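Local coordinates for beta-1,3-glucanosyltransferase (Rhizomucor miehei CAU432, PDB 4WTP), which is a glycoside hydrolase family 17 protein built on a (beta/alpha)8-barrel fold, at residues A[243-252]-A[289-298]. Sequence-based numbering, arbitrary orientation.
Sequences ENKYLHDVLC and KPGITIEAGC. With EDO (1,2-ethanediol), chain B.
With CG of N244 trans to its own backbone N (chi1 -165°) and the H248 ring swung to the side of its backbone N (chi1 -67°), an amide and an imidazole one helical turn apart both meet T293. They lie on helix 240-256 of the (beta/alpha)8 barrel, along which the C-terminal tail runs as an irregular strap. T293 N donates to N244 OD1 at 2.8 Å, from above the amide plane rather than on a lone pair. T293 O in turn receives H248 NE2 at 2.7 Å, almost in the ring plane, so both polar backbone atoms of T293 are held by side chains of the helix. A water joins N244 ND2 to T293 OG1. At the start of the tail, K289 NZ reaches a syn lone pair of E243 OE1 at 3.1 Å and also forms a salt bridge with D268. I292 CD1 packs across the extended E243 chain, while I292 CG2 meets L247 CD2 at 4.0 Å. Farther along, L251 CB touches A296 CB at 3.6 Å. H248 O accepts from C252 N and G297 N, which approach opposite faces of its carbonyl plane. The C252–C298 disulfide ties down the C-terminal residue, its SG–SG bond 2.1 Å long with chi3 96°.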
loop_
_atom_site.group_PDB
_atom_site.type_symbol
_atom_site.label_atom_id
_atom_site.label_comp_id
_atom_site.label_asym_id
_atom_site.label_seq_id
_atom_site.Cartn_x
_atom_site.Cartn_y
_atom_site.Cartn_z
ATOM N N GLU A 243 -5.879 -17.151 -3.985
ATOM C CA GLU A 243 -5.150 -15.914 -4.231
ATOM C C GLU A 243 -5.359 -15.491 -5.698
ATOM O O GLU A 243 -5.557 -14.326 -5.989
ATOM C CB GLU A 243 -3.662 -15.998 -3.899
ATOM C CG GLU A 243 -2.987 -14.654 -4.128
ATOM C CD GLU A 243 -1.493 -14.617 -3.898
ATOM O OE1 GLU A 243 -0.844 -15.662 -3.711
ATOM O OE2 GLU A 243 -0.960 -13.483 -3.960
ATOM N N ASN A 244 -5.247 -16.436 -6.634
ATOM C CA ASN A 244 -5.456 -16.162 -8.060
ATOM C C ASN A 244 -6.841 -15.584 -8.329
ATOM O O ASN A 244 -6.969 -14.588 -9.030
ATOM C CB ASN A 244 -5.254 -17.469 -8.845
ATOM C CG ASN A 244 -5.085 -17.225 -10.332
ATOM O OD1 ASN A 244 -4.309 -16.374 -10.740
ATOM N ND2 ASN A 244 -5.800 -17.995 -11.127
ATOM N N LYS A 245 -7.866 -16.198 -7.740
ATOM C CA LYS A 245 -9.230 -15.704 -7.900
ATOM C C LYS A 245 -9.380 -14.282 -7.327
ATOM O O LYS A 245 -9.983 -13.407 -7.962
ATOM C CB LYS A 245 -10.228 -16.663 -7.271
ATOM C CG LYS A 245 -11.637 -16.111 -7.252
ATOM C CD LYS A 245 -12.678 -17.156 -6.894
ATOM C CE LYS A 245 -14.059 -16.525 -6.753
ATOM N NZ LYS A 245 -14.491 -15.598 -7.840
ATOM N N TYR A 246 -8.842 -14.061 -6.127
ATOM C CA TYR A 246 -8.979 -12.762 -5.471
ATOM C C TYR A 246 -8.292 -11.692 -6.308
ATOM O O TYR A 246 -8.837 -10.624 -6.565
ATOM C CB TYR A 246 -8.372 -12.783 -4.062
ATOM C CG TYR A 246 -8.737 -11.533 -3.267
ATOM C CD1 TYR A 246 -10.058 -11.296 -2.912
ATOM C CD2 TYR A 246 -7.778 -10.582 -2.927
ATOM C CE1 TYR A 246 -10.411 -10.165 -2.169
ATOM C CE2 TYR A 246 -8.110 -9.447 -2.184
ATOM C CZ TYR A 246 -9.433 -9.239 -1.843
ATOM O OH TYR A 246 -9.818 -8.132 -1.114
ATOM N N LEU A 247 -7.078 -11.991 -6.774
ATOM C CA LEU A 247 -6.334 -11.075 -7.635
ATOM C C LEU A 247 -7.166 -10.717 -8.880
ATOM O O LEU A 247 -7.341 -9.532 -9.208
ATOM C CB LEU A 247 -5.020 -11.755 -8.046
ATOM C CG LEU A 247 -4.163 -10.962 -9.008
ATOM C CD1 LEU A 247 -3.713 -9.641 -8.399
ATOM C CD2 LEU A 247 -2.984 -11.818 -9.450
ATOM N N HIS A 248 -7.659 -11.746 -9.576
ATOM C CA HIS A 248 -8.449 -11.475 -10.787
ATOM C C HIS A 248 -9.670 -10.639 -10.474
ATOM O O HIS A 248 -9.971 -9.692 -11.208
ATOM C CB HIS A 248 -8.895 -12.784 -11.418
ATOM C CG HIS A 248 -7.763 -13.612 -11.985
ATOM N ND1 HIS A 248 -7.968 -14.758 -12.672
ATOM C CD2 HIS A 248 -6.405 -13.422 -11.940
ATOM C CE1 HIS A 248 -6.787 -15.273 -13.035
ATOM N NE2 HIS A 248 -5.831 -14.446 -12.614
ATOM N N ASP A 249 -10.389 -10.986 -9.409
ATOM C CA ASP A 249 -11.651 -10.314 -9.098
ATOM C C ASP A 249 -11.433 -8.881 -8.673
ATOM O O ASP A 249 -12.159 -7.995 -9.114
ATOM C CB ASP A 249 -12.419 -11.027 -7.984
ATOM C CG ASP A 249 -12.941 -12.382 -8.387
ATOM O OD1 ASP A 249 -12.937 -12.710 -9.593
ATOM O OD2 ASP A 249 -13.381 -13.123 -7.476
ATOM N N VAL A 250 -10.453 -8.648 -7.817
ATOM C CA VAL A 250 -10.238 -7.299 -7.355
ATOM C C VAL A 250 -9.757 -6.386 -8.487
ATOM O O VAL A 250 -10.217 -5.267 -8.626
ATOM C CB VAL A 250 -9.263 -7.282 -6.170
ATOM C CG1 VAL A 250 -8.816 -5.873 -5.862
ATOM C CG2 VAL A 250 -9.910 -7.897 -4.933
ATOM N N LEU A 251 -8.843 -6.884 -9.321
ATOM C CA LEU A 251 -8.358 -6.106 -10.471
ATOM C C LEU A 251 -9.521 -5.771 -11.396
ATOM O O LEU A 251 -9.603 -4.662 -11.923
ATOM C CB LEU A 251 -7.248 -6.847 -11.229
ATOM C CG LEU A 251 -5.906 -6.894 -10.495
ATOM C CD1 LEU A 251 -4.942 -7.686 -11.339
ATOM C CD2 LEU A 251 -5.351 -5.502 -10.238
ATOM N N CYS A 252 -10.432 -6.726 -11.580
ATOM C CA CYS A 252 -11.618 -6.470 -12.388
ATOM C C CYS A 252 -12.504 -5.375 -11.794
ATOM O O CYS A 252 -12.872 -4.404 -12.478
ATOM C CB CYS A 252 -12.427 -7.745 -12.569
ATOM S SG CYS A 252 -14.067 -7.503 -13.281
ATOM N N LYS A 289 4.793 -17.502 -8.854
ATOM C CA LYS A 289 4.094 -18.529 -8.079
ATOM C C LYS A 289 3.274 -19.368 -9.045
ATOM O O LYS A 289 2.395 -18.842 -9.728
ATOM C CB LYS A 289 3.189 -17.888 -6.997
ATOM C CG LYS A 289 4.027 -17.134 -5.978
ATOM C CD LYS A 289 3.244 -16.253 -5.050
ATOM C CE LYS A 289 2.546 -17.044 -4.003
ATOM N NZ LYS A 289 2.099 -16.215 -2.823
ATOM N N PRO A 290 3.555 -20.678 -9.135
ATOM C CA PRO A 290 2.747 -21.519 -10.050
ATOM C C PRO A 290 1.277 -21.495 -9.626
ATOM O O PRO A 290 0.976 -21.668 -8.436
ATOM C CB PRO A 290 3.350 -22.916 -9.904
ATOM C CG PRO A 290 4.230 -22.847 -8.707
ATOM C CD PRO A 290 4.618 -21.436 -8.452
ATOM N N GLY A 291 0.386 -21.264 -10.588
ATOM C CA GLY A 291 -1.036 -21.183 -10.321
ATOM C C GLY A 291 -1.507 -19.750 -10.209
ATOM O O GLY A 291 -2.706 -19.523 -10.148
ATOM N N ILE A 292 -0.587 -18.790 -10.196
ATOM C CA ILE A 292 -0.980 -17.380 -10.318
ATOM C C ILE A 292 -0.868 -16.939 -11.765
ATOM O O ILE A 292 0.187 -17.070 -12.391
ATOM C CB ILE A 292 -0.129 -16.451 -9.441
ATOM C CG1 ILE A 292 -0.290 -16.878 -7.979
ATOM C CG2 ILE A 292 -0.547 -14.987 -9.647
ATOM C CD1 ILE A 292 -1.663 -16.627 -7.359
ATOM N N THR A 293 -1.966 -16.474 -12.338
ATOM C CA THR A 293 -1.901 -15.802 -13.629
ATOM C C THR A 293 -2.131 -14.328 -13.379
ATOM O O THR A 293 -3.173 -13.915 -12.839
ATOM C CB THR A 293 -2.887 -16.400 -14.648
ATOM O OG1 THR A 293 -4.222 -16.337 -14.131
ATOM C CG2 THR A 293 -2.538 -17.834 -14.931
ATOM N N ILE A 294 -1.158 -13.511 -13.770
ATOM C CA ILE A 294 -1.184 -12.089 -13.468
ATOM C C ILE A 294 -1.984 -11.366 -14.534
ATOM O O ILE A 294 -1.455 -10.930 -15.545
ATOM C CB ILE A 294 0.238 -11.529 -13.289
ATOM C CG1 ILE A 294 0.977 -12.366 -12.242
ATOM C CG2 ILE A 294 0.178 -10.070 -12.867
ATOM C CD1 ILE A 294 2.475 -12.095 -12.126
ATOM N N GLU A 295 -3.290 -11.260 -14.293
ATOM C CA GLU A 295 -4.258 -10.757 -15.261
ATOM C C GLU A 295 -5.449 -10.263 -14.457
ATOM O O GLU A 295 -5.734 -10.803 -13.392
ATOM C CB GLU A 295 -4.715 -11.848 -16.279
ATOM C CG GLU A 295 -5.699 -11.339 -17.360
ATOM C CD GLU A 295 -5.986 -12.329 -18.511
ATOM O OE1 GLU A 295 -5.204 -13.295 -18.641
ATOM O OE2 GLU A 295 -6.987 -12.150 -19.295
ATOM N N ALA A 296 -6.174 -9.277 -14.978
ATOM C CA ALA A 296 -7.449 -8.889 -14.375
ATOM C C ALA A 296 -8.543 -9.851 -14.832
ATOM O O ALA A 296 -8.468 -10.437 -15.934
ATOM C CB ALA A 296 -7.794 -7.458 -14.769
ATOM N N GLY A 297 -9.551 -10.027 -13.987
ATOM C CA GLY A 297 -10.674 -10.900 -14.299
ATOM C C GLY A 297 -11.700 -10.314 -15.264
ATOM O O GLY A 297 -12.647 -11.004 -15.634
ATOM N N CYS A 298 -11.522 -9.066 -15.669
ATOM C CA CYS A 298 -12.325 -8.477 -16.759
ATOM C C CYS A 298 -11.613 -7.282 -17.337
ATOM O O CYS A 298 -12.166 -6.555 -18.177
ATOM C CB CYS A 298 -13.718 -8.056 -16.275
ATOM S SG CYS A 298 -13.707 -6.663 -15.119
ATOM O OXT CYS A 298 -10.445 -7.061 -17.005
HETATM C C1 EDO B . -4.659 -7.234 -16.990
HETATM O O1 EDO B . -5.571 -8.203 -17.494
HETATM C C2 EDO B . -4.951 -5.898 -17.653
HETATM O O2 EDO B . -5.964 -5.185 -16.930
HETATM O O HOH W 1 -6.135 -18.452 -14.321
#